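Local coordinates for tyrosine-protein phosphatase YwqE (Bacillus subtilis, PDB 3QY7) that removes phosphate from phosphotyrosine in target proteins, acting as a manganese-dependent tyrosine phosphatase of the PHP-like type, at residues E24-I37 / A195-E207. Sequence-based numbering, arbitrary orientation. Where two conformers were deposited one is given.
With MG (magnesium ion), chain D; PO4 (phosphate ion), chain E.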
ATOM      1  N   GLU A  24      19.164   5.298   2.726  1.00 14.53           N
ATOM      2  CA  GLU A  24      19.083   5.950   1.407  1.00 14.68           C
ATOM      3  C   GLU A  24      17.639   6.117   0.948  1.00 13.70           C
ATOM      4  O   GLU A  24      17.269   7.158   0.383  1.00 13.97           O
ATOM      5  CB  GLU A  24      19.895   5.196   0.359  1.00 15.51           C
ATOM      6  CG  GLU A  24      21.385   5.166   0.649  1.00 19.54           C
ATOM      7  CD  GLU A  24      21.967   6.555   0.803  1.00 25.17           C
ATOM      8  OE1 GLU A  24      22.010   7.291  -0.206  1.00 29.04           O
ATOM      9  OE2 GLU A  24      22.357   6.916   1.936  1.00 29.04           O
ATOM     10  N   MET A  25      16.826   5.095   1.202  1.00 13.61           N
ATOM     11  CA  MET A  25      15.411   5.179   0.873  1.00 12.57           C
ATOM     12  C   MET A  25      14.741   6.256   1.702  1.00 12.55           C
ATOM     13  O   MET A  25      13.924   7.017   1.182  1.00 13.09           O
ATOM     14  CB  MET A  25      14.712   3.827   1.068  1.00 12.09           C
ATOM     15  CG  MET A  25      15.181   2.771   0.069  1.00 12.48           C
ATOM     16  SD  MET A  25      14.553   1.114   0.440  1.00 13.22           S
ATOM     17  CE  MET A  25      12.801   1.282   0.096  1.00 13.55           C
ATOM     18  N   ALA A  26      15.084   6.324   2.992  1.00 12.36           N
ATOM     19  CA  ALA A  26      14.513   7.352   3.850  1.00 12.30           C
ATOM     20  C   ALA A  26      14.831   8.778   3.357  1.00 12.45           C
ATOM     21  O   ALA A  26      13.946   9.639   3.339  1.00 12.43           O
ATOM     22  CB  ALA A  26      14.975   7.162   5.264  1.00 12.55           C
ATOM     23  N   ARG A  27      16.081   9.003   2.942  1.00 12.35           N
ATOM     24  CA  ARG A  27      16.476  10.317   2.435  1.00 13.48           C
ATOM     25  C   ARG A  27      15.649  10.668   1.194  1.00 12.79           C
ATOM     26  O   ARG A  27      15.184  11.805   1.049  1.00 13.58           O
ATOM     27  CB  ARG A  27      17.977  10.395   2.128  1.00 13.96           C
ATOM     28  CG  ARG A  27      18.867  10.316   3.348  1.00 18.42           C
ATOM     29  CD  ARG A  27      20.300  10.746   3.054  1.00 23.48           C
ATOM     30  NE  ARG A  27      21.123  10.631   4.260  1.00 27.43           N
ATOM     31  CZ  ARG A  27      22.087   9.729   4.437  1.00 29.40           C
ATOM     32  NH1 ARG A  27      22.385   8.859   3.475  1.00 29.94           N
ATOM     33  NH2 ARG A  27      22.768   9.703   5.579  1.00 30.89           N
ATOM     34  N   ALA A  28      15.439   9.680   0.329  1.00 12.29           N
ATOM     35  CA  ALA A  28      14.640   9.894  -0.885  1.00 12.02           C
ATOM     36  C   ALA A  28      13.197  10.215  -0.537  1.00 12.12           C
ATOM     37  O   ALA A  28      12.588  11.106  -1.138  1.00 12.32           O
ATOM     38  CB  ALA A  28      14.703   8.697  -1.777  1.00 11.44           C
ATOM     39  N   ALA A  29      12.647   9.481   0.435  1.00 11.56           N
ATOM     40  CA  ALA A  29      11.294   9.723   0.921  1.00 11.82           C
ATOM     41  C   ALA A  29      11.133  11.158   1.396  1.00 12.21           C
ATOM     42  O   ALA A  29      10.176  11.832   1.037  1.00 12.17           O
ATOM     43  CB  ALA A  29      10.927   8.728   2.044  1.00 11.39           C
ATOM     44  N   VAL A  30      12.111  11.640   2.162  1.00 12.54           N
ATOM     45  CA  VAL A  30      12.047  12.978   2.706  1.00 13.33           C
ATOM     46  C   VAL A  30      12.084  14.008   1.567  1.00 13.18           C
ATOM     47  O   VAL A  30      11.324  14.980   1.591  1.00 12.32           O
ATOM     48  CB  VAL A  30      13.191  13.218   3.709  1.00 12.87           C
ATOM     49  CG1 VAL A  30      13.383  14.698   3.978  1.00 13.41           C
ATOM     50  CG2 VAL A  30      12.916  12.477   5.028  1.00 12.26           C
ATOM     51  N   ARG A  31      12.935  13.777   0.572  1.00 14.06           N
ATOM     52  CA  ARG A  31      13.013  14.691  -0.592  1.00 14.86           C
ATOM     53  C   ARG A  31      11.671  14.774  -1.345  1.00 15.42           C
ATOM     54  O   ARG A  31      11.338  15.808  -1.929  1.00 16.39           O
ATOM     55  CB  ARG A  31      14.166  14.334  -1.523  1.00 16.00           C
ATOM     56  CG  ARG A  31      15.556  14.509  -0.890  1.00 18.63           C
ATOM     57  CD  ARG A  31      16.659  14.425  -1.925  1.00 21.83           C
ATOM     58  NE  ARG A  31      16.439  13.343  -2.886  1.00 26.75           N
ATOM     59  CZ  ARG A  31      16.923  12.107  -2.780  1.00 28.00           C
ATOM     60  NH1 ARG A  31      17.689  11.752  -1.745  1.00 29.40           N
ATOM     61  NH2 ARG A  31      16.646  11.221  -3.736  1.00 28.89           N
ATOM     62  N   GLN A  32      10.886  13.703  -1.259  1.00 14.41           N
ATOM     63  CA  GLN A  32       9.565  13.624  -1.891  1.00 14.79           C
ATOM     64  C   GLN A  32       8.429  14.207  -1.038  1.00 14.52           C
ATOM     65  O   GLN A  32       7.266  14.212  -1.468  1.00 15.25           O
ATOM     66  CB  GLN A  32       9.254  12.151  -2.250  1.00 14.23           C
ATOM     67  CG  GLN A  32      10.062  11.582  -3.398  1.00 16.46           C
ATOM     68  CD  GLN A  32       9.498  11.945  -4.767  1.00 19.14           C
ATOM     69  OE1 GLN A  32       8.561  12.735  -4.875  1.00 19.03           O
ATOM     70  NE2 GLN A  32      10.040  11.330  -5.810  1.00 21.91           N
ATOM     71  N   GLY A  33       8.743  14.695   0.162  1.00 14.57           N
ATOM     72  CA  GLY A  33       7.733  15.269   1.041  1.00 14.45           C
ATOM     73  C   GLY A  33       7.065  14.282   1.974  1.00 14.21           C
ATOM     74  O   GLY A  33       6.090  14.616   2.630  1.00 15.31           O
ATOM     75  N   ILE A  34       7.601  13.066   2.050  1.00 13.52           N
ATOM     76  CA  ILE A  34       7.081  12.066   2.980  1.00 12.82           C
ATOM     77  C   ILE A  34       7.732  12.240   4.354  1.00 12.96           C
ATOM     78  O   ILE A  34       8.960  12.346   4.436  1.00 14.19           O
ATOM     79  CB  ILE A  34       7.318  10.641   2.412  1.00 12.02           C
ATOM     80  CG1 ILE A  34       6.596  10.492   1.055  1.00 12.26           C
ATOM     81  CG2 ILE A  34       6.923   9.566   3.432  1.00 11.43           C
ATOM     82  CD1 ILE A  34       7.042   9.284   0.202  1.00 12.98           C
ATOM     83  N   ARG A  35       6.915  12.297   5.414  1.00 12.64           N
ATOM     84  CA  ARG A  35       7.426  12.422   6.791  1.00 13.75           C
ATOM     85  C   ARG A  35       7.192  11.146   7.582  1.00 12.16           C
ATOM     86  O   ARG A  35       7.822  10.920   8.617  1.00 12.18           O
ATOM     87  CB  ARG A  35       6.745  13.570   7.569  1.00 14.97           C
ATOM     88  CG  ARG A  35       6.285  14.783   6.771  1.00 21.70           C
ATOM     89  CD  ARG A  35       7.385  15.442   5.965  1.00 29.22           C
ATOM     90  NE  ARG A  35       8.364  16.153   6.785  1.00 34.56           N
ATOM     91  CZ  ARG A  35       9.631  15.775   6.954  1.00 36.87           C
ATOM     92  NH1 ARG A  35      10.098  14.674   6.369  1.00 36.80           N
ATOM     93  NH2 ARG A  35      10.435  16.512   7.712  1.00 39.19           N
ATOM     94  N   THR A  36       6.261  10.325   7.101  1.00 11.03           N
ATOM     95  CA  THR A  36       5.842   9.156   7.851  1.00 10.37           C
ATOM     96  C   THR A  36       5.678   8.006   6.871  1.00  9.54           C
ATOM     97  O   THR A  36       5.013   8.178   5.851  1.00 11.19           O
ATOM     98  CB  THR A  36       4.510   9.402   8.572  1.00 10.63           C
ATOM     99  OG1 THR A  36       4.587  10.630   9.327  1.00 12.39           O
ATOM    100  CG2 THR A  36       4.169   8.233   9.503  1.00 10.61           C
ATOM    101  N   ILE A  37       6.276   6.855   7.185  1.00  9.57           N
ATOM    102  CA  ILE A  37       6.140   5.658   6.361  1.00  9.16           C
ATOM    103  C   ILE A  37       5.573   4.550   7.209  1.00  9.14           C
ATOM    104  O   ILE A  37       6.067   4.292   8.302  1.00  9.87           O
ATOM    105  CB  ILE A  37       7.502   5.199   5.768  1.00  8.66           C
ATOM    106  CG1 ILE A  37       7.958   6.211   4.710  1.00  9.74           C
ATOM    107  CG2 ILE A  37       7.360   3.767   5.183  1.00  8.97           C
ATOM    108  CD1 ILE A  37       9.320   5.939   4.089  1.00 10.17           C
ATOM    109  N   ALA A 195       7.963   1.283  -2.440  1.00 11.80           N
ATOM    110  CA  ALA A 195       9.401   1.372  -2.694  1.00 12.37           C
ATOM    111  C   ALA A 195      10.176   0.152  -2.214  1.00 12.33           C
ATOM    112  O   ALA A 195       9.928  -0.371  -1.121  1.00 12.33           O
ATOM    113  CB  ALA A 195       9.989   2.651  -2.055  1.00 12.39           C
ATOM    114  N   HIS A 196      11.140  -0.296  -3.021  1.00 11.91           N
ATOM    115  CA  HIS A 196      12.030  -1.396  -2.613  1.00 12.72           C
ATOM    116  C   HIS A 196      13.500  -0.990  -2.567  1.00 12.65           C
ATOM    117  O   HIS A 196      14.287  -1.632  -1.902  1.00 13.59           O
ATOM    118  CB  HIS A 196      11.916  -2.606  -3.554  1.00 12.45           C
ATOM    119  CG  HIS A 196      10.697  -3.447  -3.340  1.00 15.34           C
ATOM    120  ND1 HIS A 196       9.418  -2.948  -3.441  1.00 17.90           N
ATOM    121  CD2 HIS A 196      10.562  -4.773  -3.108  1.00 19.57           C
ATOM    122  CE1 HIS A 196       8.546  -3.916  -3.244  1.00 16.42           C
ATOM    123  NE2 HIS A 196       9.212  -5.033  -3.034  1.00 18.30           N
ATOM    124  N   ASN A 197      13.863   0.066  -3.288  1.00 12.45           N
ATOM    125  CA  ASN A 197      15.271   0.455  -3.415  1.00 14.06           C
ATOM    126  C   ASN A 197      15.307   1.892  -3.895  1.00 15.14           C
ATOM    127  O   ASN A 197      14.252   2.495  -4.078  1.00 15.75           O
ATOM    128  CB  ASN A 197      16.012  -0.501  -4.362  1.00 14.08           C
ATOM    129  CG  ASN A 197      15.355  -0.593  -5.721  1.00 13.08           C
ATOM    130  OD1 ASN A 197      15.139   0.419  -6.392  1.00 14.04           O
ATOM    131  ND2 ASN A 197      15.014  -1.817  -6.130  1.00 14.38           N
ATOM    132  N   VAL A 198      16.486   2.455  -4.067  1.00 16.60           N
ATOM    133  CA  VAL A 198      16.569   3.813  -4.502  1.00 18.54           C
ATOM    134  C   VAL A 198      16.587   3.968  -6.001  1.00 19.39           C
ATOM    135  O   VAL A 198      16.337   5.017  -6.466  1.00 21.32           O
ATOM    136  CB  VAL A 198      17.765   4.595  -3.896  1.00 19.48           C
ATOM    137  CG1 VAL A 198      17.539   4.750  -2.433  1.00 20.56           C
ATOM    138  CG2 VAL A 198      18.979   3.899  -4.080  1.00 19.31           C
ATOM    139  N   LYS A 199      16.882   2.932  -6.745  1.00 19.00           N
ATOM    140  CA  LYS A 199      17.106   3.211  -8.143  1.00 20.41           C
ATOM    141  C   LYS A 199      16.116   2.793  -9.187  1.00 19.32           C
ATOM    142  O   LYS A 199      16.005   3.464 -10.167  1.00 19.33           O
ATOM    143  CB  LYS A 199      18.481   2.796  -8.576  1.00 21.19           C
ATOM    144  CG  LYS A 199      19.576   3.281  -7.607  1.00 25.35           C
ATOM    145  CD  LYS A 199      20.181   4.527  -7.957  1.00 26.60           C
ATOM    146  CE  LYS A 199      21.492   4.585  -7.358  1.00 29.74           C
ATOM    147  NZ  LYS A 199      21.695   5.940  -7.074  1.00 31.38           N
ATOM    148  N   THR A 200      15.428   1.695  -8.947  1.00 18.58           N
ATOM    149  CA  THR A 200      14.448   1.211  -9.900  1.00 17.94           C
ATOM    150  C   THR A 200      13.009   1.196  -9.365  1.00 17.42           C
ATOM    151  O   THR A 200      12.138   1.732  -9.949  1.00 18.47           O
ATOM    152  CB  THR A 200      14.766  -0.148 -10.417  1.00 17.94           C
ATOM    153  OG1 THR A 200      15.146  -1.003  -9.373  1.00 18.22           O
ATOM    154  CG2 THR A 200      15.902  -0.087 -11.418  1.00 19.44           C
ATOM    155  N   ARG A 201      12.826   0.603  -8.208  1.00 16.15           N
ATOM    156  CA  ARG A 201      11.544   0.579  -7.569  1.00 15.28           C
ATOM    157  C   ARG A 201      11.545   1.601  -6.459  1.00 14.75           C
ATOM    158  O   ARG A 201      11.594   1.276  -5.363  1.00 15.20           O
ATOM    159  CB  ARG A 201      11.246  -0.824  -7.043  1.00 15.62           C
ATOM    160  CG  ARG A 201      10.804  -1.751  -8.112  1.00 17.22           C
ATOM    161  CD  ARG A 201      10.410  -3.083  -7.531  1.00 22.36           C
ATOM    162  NE  ARG A 201       9.050  -3.040  -7.037  1.00 24.52           N
ATOM    163  CZ  ARG A 201       8.401  -4.114  -6.626  1.00 27.59           C
ATOM    164  NH1 ARG A 201       7.173  -4.019  -6.197  1.00 28.71           N
ATOM    165  NH2 ARG A 201       8.985  -5.275  -6.685  1.00 28.68           N
ATOM    166  N   ASN A 202      11.568   2.842  -6.833  1.00 14.82           N
ATOM    167  CA  ASN A 202      11.686   3.887  -5.861  1.00 15.17           C
ATOM    168  C   ASN A 202      10.393   4.692  -5.651  1.00 14.98           C
ATOM    169  O   ASN A 202       9.381   4.157  -5.863  1.00 16.37           O
ATOM    170  CB  ASN A 202      12.873   4.742  -6.149  1.00 16.16           C
ATOM    171  CG  ASN A 202      12.811   5.325  -7.474  1.00 16.67           C
ATOM    172  OD1 ASN A 202      11.783   5.326  -8.084  1.00 20.77           O
ATOM    173  ND2 ASN A 202      13.889   5.869  -7.921  1.00 20.88           N
ATOM    174  N   PHE A 203      10.434   5.895  -5.135  1.00 13.64           N
ATOM    175  CA  PHE A 203       9.196   6.520  -4.731  1.00 13.36           C
ATOM    176  C   PHE A 203       8.299   7.190  -5.821  1.00 13.96           C
ATOM    177  O   PHE A 203       7.190   6.767  -6.007  1.00 13.69           O
ATOM    178  CB  PHE A 203       9.495   7.518  -3.608  1.00 13.45           C
ATOM    179  CG  PHE A 203       9.911   6.875  -2.327  1.00 12.02           C
ATOM    180  CD1 PHE A 203      11.194   6.444  -2.158  1.00 12.33           C
ATOM    181  CD2 PHE A 203       9.033   6.662  -1.300  1.00 12.00           C
ATOM    182  CE1 PHE A 203      11.574   5.829  -1.042  1.00 13.04           C
ATOM    183  CE2 PHE A 203       9.431   6.069  -0.204  1.00 11.05           C
ATOM    184  CZ  PHE A 203      10.706   5.627  -0.068  1.00 12.58           C
ATOM    185  N   HIS A 204       8.838   8.167  -6.549  1.00 14.43           N
ATOM    186  CA  HIS A 204       8.085   8.823  -7.627  1.00 14.30           C
ATOM    187  C   HIS A 204       6.772   9.461  -7.156  1.00 14.09           C
ATOM    188  O   HIS A 204       5.791   9.590  -7.896  1.00 13.29           O
ATOM    189  CB  HIS A 204       7.964   7.888  -8.843  1.00 15.02           C
ATOM    190  CG  HIS A 204       9.200   7.907  -9.683  1.00 17.62           C
ATOM    191  ND1 HIS A 204       9.383   8.808 -10.711  1.00 22.25           N
ATOM    192  CD2 HIS A 204      10.365   7.232  -9.567  1.00 20.92           C
ATOM    193  CE1 HIS A 204      10.585   8.644 -11.231  1.00 21.48           C
ATOM    194  NE2 HIS A 204      11.196   7.683 -10.563  1.00 23.42           N
ATOM    195  N   THR A 205       6.803   9.886  -5.900  1.00 13.26           N
ATOM    196  CA  THR A 205       5.649  10.423  -5.202  1.00 13.07           C
ATOM    197  C   THR A 205       5.103  11.701  -5.845  1.00 13.68           C
ATOM    198  O   THR A 205       3.913  11.784  -6.169  1.00 13.37           O
ATOM    199  CB  THR A 205       6.023  10.707  -3.729  1.00 12.81           C
ATOM    200  OG1 THR A 205       6.767   9.591  -3.206  1.00 11.92           O
ATOM    201  CG2 THR A 205       4.785  10.923  -2.898  1.00 12.96           C
ATOM    202  N   GLN A 206       5.973  12.690  -6.022  1.00 13.43           N
ATOM    203  CA  GLN A 206       5.565  13.972  -6.596  1.00 14.15           C
ATOM    204  C   GLN A 206       5.157  13.827  -8.052  1.00 14.13           C
ATOM    205  O   GLN A 206       4.188  14.476  -8.500  1.00 14.58           O
ATOM    206  CB  GLN A 206       6.679  15.008  -6.426  1.00 14.70           C
ATOM    207  CG  GLN A 206       6.902  15.409  -4.965  1.00 16.52           C
ATOM    208  CD  GLN A 206       5.704  16.073  -4.303  1.00 20.12           C
ATOM    209  OE1 GLN A 206       4.901  16.753  -4.949  1.00 22.53           O
ATOM    210  NE2 GLN A 206       5.581  15.877  -3.001  1.00 20.54           N
ATOM    211  N   GLU A 207       5.862  12.961  -8.767  0.70 13.63           N
ATOM    212  CA  GLU A 207       5.575  12.693 -10.168  0.70 13.65           C
ATOM    213  C   GLU A 207       4.141  12.178 -10.340  0.70 13.90           C
ATOM    214  O   GLU A 207       3.390  12.684 -11.185  0.70 13.67           O
ATOM    215  CB  GLU A 207       6.625  11.735 -10.725  0.70 13.97           C
ATOM    216  CG  GLU A 207       8.039  12.345 -10.749  0.70 14.82           C
ATOM    217  CD  GLU A 207       8.914  12.104  -9.503  0.70 16.36           C
ATOM    218  OE1 GLU A 207       8.424  12.007  -8.342  0.70 11.12           O
ATOM    219  OE2 GLU A 207      10.154  12.043  -9.712  0.70 18.74           O
TER
HETATM  220 MG    MG D 265       8.169  -6.790  -2.747  1.00 15.28          MG
HETATM  221  P   PO4 E 266       6.195  -6.719  -3.591  1.00 25.92           P
HETATM  222  O1  PO4 E 266       6.253  -5.475  -2.709  1.00 21.75           O
HETATM  223  O2  PO4 E 266       6.446  -6.352  -5.007  1.00 25.51           O
HETATM  224  O3  PO4 E 266       7.265  -7.673  -3.165  1.00 25.24           O
HETATM  225  O4  PO4 E 266       4.849  -7.404  -3.479  1.00 27.33           O
HETATM  226  O   HOH W   1      11.413   9.124  -6.906  1.00 24.54           O
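The Phe203 ring lies flat over Ala29, whose CB makes a CH-pi contact 4.1 Å from the ring centroid, while Ala195 CB covers the opposite face. In this TIM-barrel-like PHP fold the contact joins helix 19-31 and the start of strand 36-38, near the beginning of the chain, to the loop that follows strand 190-192 and to the start of helix 205-216. Ile34 CD1 fills the angle between the ring and Thr205, 3.6 Å from Phe203 CD2, and Asp3 of strand 2-3 also touches Phe203. Farther up the helix, Met25 turns at its last torsion (chi3 69°) and lays its thioether against the backbone of Ala195 and His196, with CE 3.5 Å from Ala195 O; Val198 CG1 packs beside it on Glu24. This loop reaches the active site directly, since His196 NE2 binds magnesium together with Asp14 and His42, and His196 ND1 is hydrogen-bonded to the backbone O of Asp194. The guanidinium of Arg201 lies over the rim of one face of the His196 ring and donates from NH1 to O2 of a phosphate, probably from the crystallisation liquor (2.7 Å). At the other end, Gln32 joins the two helix ends. Its chain bends at chi2 (-82°), bringing the amide to the first turn of helix 205-216, where OE1 accepts from Gln206 N at 2.8 Å and a water links NE2, weakly, to His204 N. In one of two Glu207 conformers, Gln32 NE2 also donates to the syn lone pair of OE1. Beside the Schellman turn at Gly33, Gln206 NE2 returns a nearly straight bond to Gln32 O (2.8 Å, 171°).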